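Myo-inositol phosphohydrolase (Mitsuokella multacida, PDB 4WU3) probably removes phosphate groups from myo-inositol phosphates such as phytate, as a phosphatase of the protein tyrosine phosphatase-like phytase family. Local coordinates at residues 118-123 / 204-209; 92-97 / 237-242. The protein carries 2 engineered substitutions. All blocks are in the same frame, centred on the assembly; numbering follows the deposited sequence.

Contact 1: 118-123 / 204-209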
loop_
_atom_site.group_PDB
_atom_site.type_symbol
_atom_site.label_atom_id
_atom_site.label_comp_id
_atom_site.label_asym_id
_atom_site.label_seq_id
_atom_site.Cartn_x
_atom_site.Cartn_y
_atom_site.Cartn_z
ATOM N N ASP A 118 21.105 15.162 15.323
ATOM C CA ASP A 118 20.390 13.912 15.387
ATOM C C ASP A 118 19.082 14.110 14.653
ATOM O O ASP A 118 18.237 14.896 15.080
ATOM C CB ASP A 118 20.136 13.536 16.847
ATOM C CG ASP A 118 19.235 12.326 17.001
ATOM O OD1 ASP A 118 19.219 11.460 16.097
ATOM O OD2 ASP A 118 18.543 12.236 18.041
ATOM N N VAL A 119 18.933 13.418 13.531
ATOM C CA VAL A 119 17.684 13.426 12.794
ATOM C C VAL A 119 16.934 12.151 13.113
ATOM O O VAL A 119 17.245 11.074 12.586
ATOM C CB VAL A 119 17.908 13.545 11.274
ATOM C CG1 VAL A 119 16.580 13.583 10.538
ATOM C CG2 VAL A 119 18.724 14.794 10.954
ATOM N N ASP A 120 15.937 12.314 13.980
ATOM C CA ASP A 120 15.143 11.238 14.536
ATOM C C ASP A 120 13.898 11.020 13.701
ATOM O O ASP A 120 12.955 11.807 13.774
ATOM C CB ASP A 120 14.751 11.623 15.966
ATOM C CG ASP A 120 13.905 10.583 16.648
ATOM O OD1 ASP A 120 13.637 9.539 16.029
ATOM O OD2 ASP A 120 13.506 10.820 17.818
ATOM N N LEU A 121 13.874 9.938 12.926
ATOM C CA LEU A 121 12.805 9.732 11.950
ATOM C C LEU A 121 11.623 8.940 12.513
ATOM O O LEU A 121 10.742 8.517 11.778
ATOM C CB LEU A 121 13.365 9.024 10.705
ATOM C CG LEU A 121 14.541 9.718 10.026
ATOM C CD1 LEU A 121 15.211 8.803 9.009
ATOM C CD2 LEU A 121 14.094 11.035 9.389
ATOM N N ARG A 122 11.591 8.742 13.819
ATOM C CA ARG A 122 10.660 7.771 14.381
ATOM C C ARG A 122 9.342 8.390 14.787
ATOM O O ARG A 122 9.295 9.260 15.660
ATOM C CB ARG A 122 11.270 7.074 15.595
ATOM C CG ARG A 122 12.560 6.315 15.328
ATOM C CD ARG A 122 13.095 5.723 16.625
ATOM N NE ARG A 122 12.317 4.581 17.089
ATOM C CZ ARG A 122 12.497 4.004 18.271
ATOM N NH1 ARG A 122 13.415 4.484 19.101
ATOM N NH2 ARG A 122 11.763 2.957 18.633
ATOM N N GLY A 123 8.271 7.918 14.162
ATOM C CA GLY A 123 6.917 8.341 14.515
ATOM C C GLY A 123 6.380 7.623 15.736
ATOM O O GLY A 123 5.569 8.169 16.464
ATOM N N ALA A 204 24.477 18.209 21.739
ATOM C CA ALA A 204 24.213 18.051 20.317
ATOM C C ALA A 204 22.879 18.667 19.928
ATOM O O ALA A 204 22.127 19.137 20.773
ATOM C CB ALA A 204 24.255 16.577 19.933
ATOM N N ASN A 205 22.599 18.664 18.630
ATOM C CA ASN A 205 21.350 19.195 18.110
ATOM C C ASN A 205 20.374 18.090 17.723
ATOM O O ASN A 205 20.773 16.948 17.510
ATOM C CB ASN A 205 21.651 20.049 16.901
ATOM C CG ASN A 205 22.625 21.150 17.215
ATOM O OD1 ASN A 205 22.244 22.173 17.779
ATOM N ND2 ASN A 205 23.893 20.947 16.865
ATOM N N TYR A 206 19.095 18.448 17.615
ATOM C CA TYR A 206 18.019 17.483 17.449
ATOM C C TYR A 206 16.986 17.962 16.442
ATOM O O TYR A 206 16.605 19.131 16.440
ATOM C CB TYR A 206 17.329 17.252 18.790
ATOM C CG TYR A 206 16.220 16.221 18.767
ATOM C CD1 TYR A 206 16.516 14.871 18.702
ATOM C CD2 TYR A 206 14.872 16.593 18.846
ATOM C CE1 TYR A 206 15.523 13.924 18.678
ATOM C CE2 TYR A 206 13.866 15.635 18.847
ATOM C CZ TYR A 206 14.210 14.306 18.755
ATOM O OH TYR A 206 13.251 13.329 18.753
ATOM N N PHE A 207 16.523 17.044 15.601
ATOM C CA PHE A 207 15.432 17.326 14.679
ATOM C C PHE A 207 14.558 16.079 14.535
ATOM O O PHE A 207 15.065 14.973 14.348
ATOM C CB PHE A 207 15.973 17.761 13.324
ATOM C CG PHE A 207 14.906 18.127 12.341
ATOM C CD1 PHE A 207 14.235 19.334 12.452
ATOM C CD2 PHE A 207 14.574 17.267 11.302
ATOM C CE1 PHE A 207 13.245 19.682 11.554
ATOM C CE2 PHE A 207 13.585 17.612 10.392
ATOM C CZ PHE A 207 12.918 18.823 10.519
ATOM N N ARG A 208 13.252 16.263 14.635
ATOM C CA ARG A 208 12.311 15.153 14.616
ATOM C C ARG A 208 11.392 15.218 13.411
ATOM O O ARG A 208 10.859 16.270 13.080
ATOM C CB ARG A 208 11.456 15.174 15.886
ATOM C CG ARG A 208 10.392 14.084 15.968
ATOM C CD ARG A 208 10.989 12.733 16.313
ATOM N NE ARG A 208 9.979 11.747 16.719
ATOM C CZ ARG A 208 9.520 11.600 17.962
ATOM N NH1 ARG A 208 9.959 12.380 18.932
ATOM N NH2 ARG A 208 8.616 10.666 18.240
ATOM N N LEU A 209 11.234 14.076 12.759
ATOM C CA LEU A 209 10.142 13.828 11.839
ATOM C C LEU A 209 9.420 12.618 12.337
ATOM O O LEU A 209 10.051 11.599 12.573
ATOM C CB LEU A 209 10.668 13.502 10.451
ATOM C CG LEU A 209 11.335 14.654 9.737
ATOM C CD1 LEU A 209 11.791 14.181 8.368
ATOM C CD2 LEU A 209 10.363 15.810 9.633
#

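Contact 2: 92-97 / 237-242. Engineered in segment 237-242: S242 (natural residue Cys). With PO4 (phosphate ion), chain G.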
loop_
_atom_site.group_PDB
_atom_site.type_symbol
_atom_site.label_atom_id
_atom_site.label_comp_id
_atom_site.label_asym_id
_atom_site.label_seq_id
_atom_site.Cartn_x
_atom_site.Cartn_y
_atom_site.Cartn_z
ATOM N N SER A 92 26.153 10.491 8.662
ATOM C CA SER A 92 26.172 9.100 9.140
ATOM C C SER A 92 24.742 8.653 9.410
ATOM O O SER A 92 23.816 9.448 9.304
ATOM C CB SER A 92 27.049 8.924 10.391
ATOM O OG SER A 92 26.637 9.779 11.442
ATOM N N ALA A 93 24.574 7.369 9.730
ATOM C CA ALA A 93 23.257 6.782 9.942
ATOM C C ALA A 93 23.350 5.486 10.748
ATOM O O ALA A 93 24.413 4.864 10.838
ATOM C CB ALA A 93 22.586 6.513 8.603
ATOM N N SER A 94 22.228 5.078 11.329
ATOM C CA SER A 94 22.193 3.876 12.153
ATOM C C SER A 94 20.795 3.586 12.604
ATOM O O SER A 94 19.871 4.343 12.328
ATOM C CB SER A 94 23.047 4.054 13.414
ATOM O OG SER A 94 22.467 5.024 14.272
ATOM N N SER A 95 20.670 2.469 13.321
ATOM C CA SER A 95 19.507 2.157 14.124
ATOM C C SER A 95 19.376 3.157 15.259
ATOM O O SER A 95 20.246 3.997 15.475
ATOM C CB SER A 95 19.705 0.795 14.774
ATOM O OG SER A 95 20.661 0.890 15.835
ATOM N N CYS A 96 18.311 3.024 16.033
ATOM C CA CYS A 96 18.216 3.801 17.229
ATOM C C CYS A 96 19.369 3.390 18.135
ATOM O O CYS A 96 19.982 2.345 17.931
ATOM C CB CYS A 96 16.852 3.618 17.896
ATOM S SG CYS A 96 16.441 1.943 18.396
ATOM N N PHE A 97 19.666 4.235 19.116
ATOM C CA PHE A 97 20.842 4.089 19.962
ATOM C C PHE A 97 20.522 4.329 21.440
ATOM O O PHE A 97 19.674 5.171 21.792
ATOM C CB PHE A 97 21.957 5.062 19.514
ATOM C CG PHE A 97 21.468 6.453 19.160
ATOM C CD1 PHE A 97 21.078 7.345 20.147
ATOM C CD2 PHE A 97 21.411 6.869 17.832
ATOM C CE1 PHE A 97 20.625 8.613 19.820
ATOM C CE2 PHE A 97 20.970 8.143 17.499
ATOM C CZ PHE A 97 20.572 9.014 18.494
ATOM N N TRP A 237 26.920 18.267 10.711
ATOM C CA TRP A 237 26.999 16.839 10.508
ATOM C C TRP A 237 25.636 16.255 10.828
ATOM O O TRP A 237 25.095 16.498 11.897
ATOM C CB TRP A 237 28.076 16.219 11.394
ATOM C CG TRP A 237 28.233 14.771 11.135
ATOM C CD1 TRP A 237 27.397 13.783 11.542
ATOM C CD2 TRP A 237 29.269 14.141 10.389
ATOM N NE1 TRP A 237 27.842 12.572 11.100
ATOM C CE2 TRP A 237 28.991 12.761 10.378
ATOM C CE3 TRP A 237 30.394 14.606 9.711
ATOM C CZ2 TRP A 237 29.814 11.837 9.740
ATOM C CZ3 TRP A 237 31.198 13.694 9.063
ATOM C CH2 TRP A 237 30.909 12.325 9.088
ATOM N N LEU A 238 25.084 15.507 9.878
ATOM C CA LEU A 238 23.762 14.901 10.013
ATOM C C LEU A 238 23.834 13.398 10.262
ATOM O O LEU A 238 24.466 12.659 9.513
ATOM C CB LEU A 238 22.940 15.154 8.748
ATOM C CG LEU A 238 22.546 16.609 8.482
ATOM C CD1 LEU A 238 21.528 16.683 7.351
ATOM C CD2 LEU A 238 21.987 17.263 9.733
ATOM N N HIS A 239 23.180 12.956 11.327
ATOM C CA HIS A 239 23.074 11.542 11.620
ATOM C C HIS A 239 21.609 11.151 11.581
ATOM O O HIS A 239 20.830 11.596 12.425
ATOM C CB HIS A 239 23.651 11.221 13.001
ATOM C CG HIS A 239 23.625 9.767 13.321
ATOM N ND1 HIS A 239 24.595 8.897 12.879
ATOM C CD2 HIS A 239 22.711 9.013 13.979
ATOM C CE1 HIS A 239 24.295 7.672 13.268
ATOM N NE2 HIS A 239 23.158 7.713 13.941
ATOM N N TYR A 240 21.237 10.342 10.588
ATOM C CA TYR A 240 19.862 9.888 10.423
ATOM C C TYR A 240 19.657 8.564 11.142
ATOM O O TYR A 240 20.514 7.664 11.099
ATOM C CB TYR A 240 19.525 9.676 8.946
ATOM C CG TYR A 240 19.644 10.903 8.087
ATOM C CD1 TYR A 240 18.665 11.876 8.098
ATOM C CD2 TYR A 240 20.733 11.077 7.242
ATOM C CE1 TYR A 240 18.774 13.002 7.306
ATOM C CE2 TYR A 240 20.853 12.192 6.449
ATOM C CZ TYR A 240 19.874 13.157 6.478
ATOM O OH TYR A 240 20.000 14.288 5.690
ATOM N N HIS A 241 18.522 8.431 11.807
ATOM C CA HIS A 241 18.176 7.145 12.379
ATOM C C HIS A 241 16.663 6.914 12.486
ATOM O O HIS A 241 15.859 7.853 12.580
ATOM C CB HIS A 241 18.845 6.982 13.741
ATOM C CG HIS A 241 18.036 7.516 14.872
ATOM N ND1 HIS A 241 17.025 6.790 15.466
ATOM C CD2 HIS A 241 18.081 8.703 15.517
ATOM C CE1 HIS A 241 16.477 7.514 16.424
ATOM N NE2 HIS A 241 17.100 8.678 16.474
ATOM N N SER A 242 16.296 5.641 12.465
ATOM C CA SER A 242 14.925 5.219 12.639
ATOM C C SER A 242 14.932 4.174 13.760
ATOM O O SER A 242 15.640 4.365 14.762
ATOM C CB SER A 242 14.392 4.662 11.326
ATOM O OG SER A 242 15.400 3.933 10.634
HETATM P P PO4 G . 13.429 1.234 9.891
HETATM O O1 PO4 G . 13.301 -0.186 9.392
HETATM O O2 PO4 G . 14.874 1.630 9.684
HETATM O O3 PO4 G . 13.049 1.333 11.344
HETATM O O4 PO4 G . 12.547 2.197 9.117
#

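Contact 1: 118-123 / 204-209
Strands 118-122 and 205-209 run parallel, with axes 4.8 Å apart at closest approach and 21° between their directions. D118 N gives to N205 O, F207 N to D118 O, D120 N to F207 O and L209 N to D120 O. The polar face carries D118, D120, Y206 and R208. The Y206 ring lies alongside D118, whose OD2 sits in the ring plane at the edge, 3.4 Å from Y206 CD1. With CG anti to the backbone N (chi1 -178°), Y206 carries its ring along to D120. There Y206 OH donates to D120 OD2 at 2.7 Å, on the anti side of the carboxylate. H126 also bonds this oxygen. R208 bends at chi2 and brings its guanidinium beside D120, the two planes 17° apart. D120 OD2 lies over the guanidinium face, 3.8 Å from R208 NE, so this long salt bridge works by charge alone. R208 NE instead donates to R122 O at 2.8 Å, and E156 pairs with R208 NH1. D120 OD1 accepts from R122 N at 3.1 Å, an Asx turn. On the other face V119 CG1 meets the edge of the F207 ring, which stacks on F228. L121 CD2 touches L209 CD1 at 4.0 Å. This parallel pair forms one side of the central sheet of a PTP-like phosphatase domain, with 205-211 as its outermost strand.

Contact 2: 92-97 / 237-242
S92 starts the parallel pairing with strand 237-241: its N donates to L238 O, and its O accepts from Y240 N. Its OG sits between two rings. W237 NE1 donates to S92 OG at 3.1 Å, nearly straight (173°) and in the indole plane. H239 ND1 is hydrogen-bonded to the same S92 OG at 2.6 Å; either could be the donor. A93 CA lies over one face of the H239 imidazole, while A93 CB turns to the opposite face of the sheet, near Y240 CB. S94 N bonds Y240 O. S94 OG takes the N-H of H239 NE2 at 2.8 Å and itself donates to S95 O. H239 stands with CG anti to the backbone N (chi1 -177°), which lays its ring along the neighbouring strand, a serine at each nitrogen. A leucine in place of H239 would probably leave both serine hydroxyls without their imidazole partner. Strand 237-241 leads into the P-loop of the PTP fold, where the engineered S242 replaces the natural cysteine. S242 OG donates to O2 of a phosphate ion at 2.5 Å; A244, M246 and R248 also bind that ion. Next to this loop, C96 packs its CA against H241 ND1, at 3.7 Å. H241 ND1 donates to S242 O, and H241 NE2 bonds E195. The F97 side chain crosses H241 at about a right angle, the ring planes 58° apart, with F97 CE2 3.5 Å from H241 CD2.

In the fold
Contacts 1 and 2 lie in one mixed sheet, their centres about 9 Å apart. Strand 237-241 of contact 2 runs next to strand 116-122 of contact 1. V119 N to H239 O and L121 N to H241 O are probable hydrogen bonds across that join. Along the chain the order is 92-97, 118-123, 204-209, 237-242, so both segments of contact 1 fall between those of contact 2. Across the sheet, 91-94, 237-241, 116-122 and 205-211 follow one another in parallel. R122 CD packs on S242 O where contact 1 reaches the phosphate-binding loop. The sheet that joins both contacts thus carries this loop at the end of strand 237-241, consistent with a PTP-like active site.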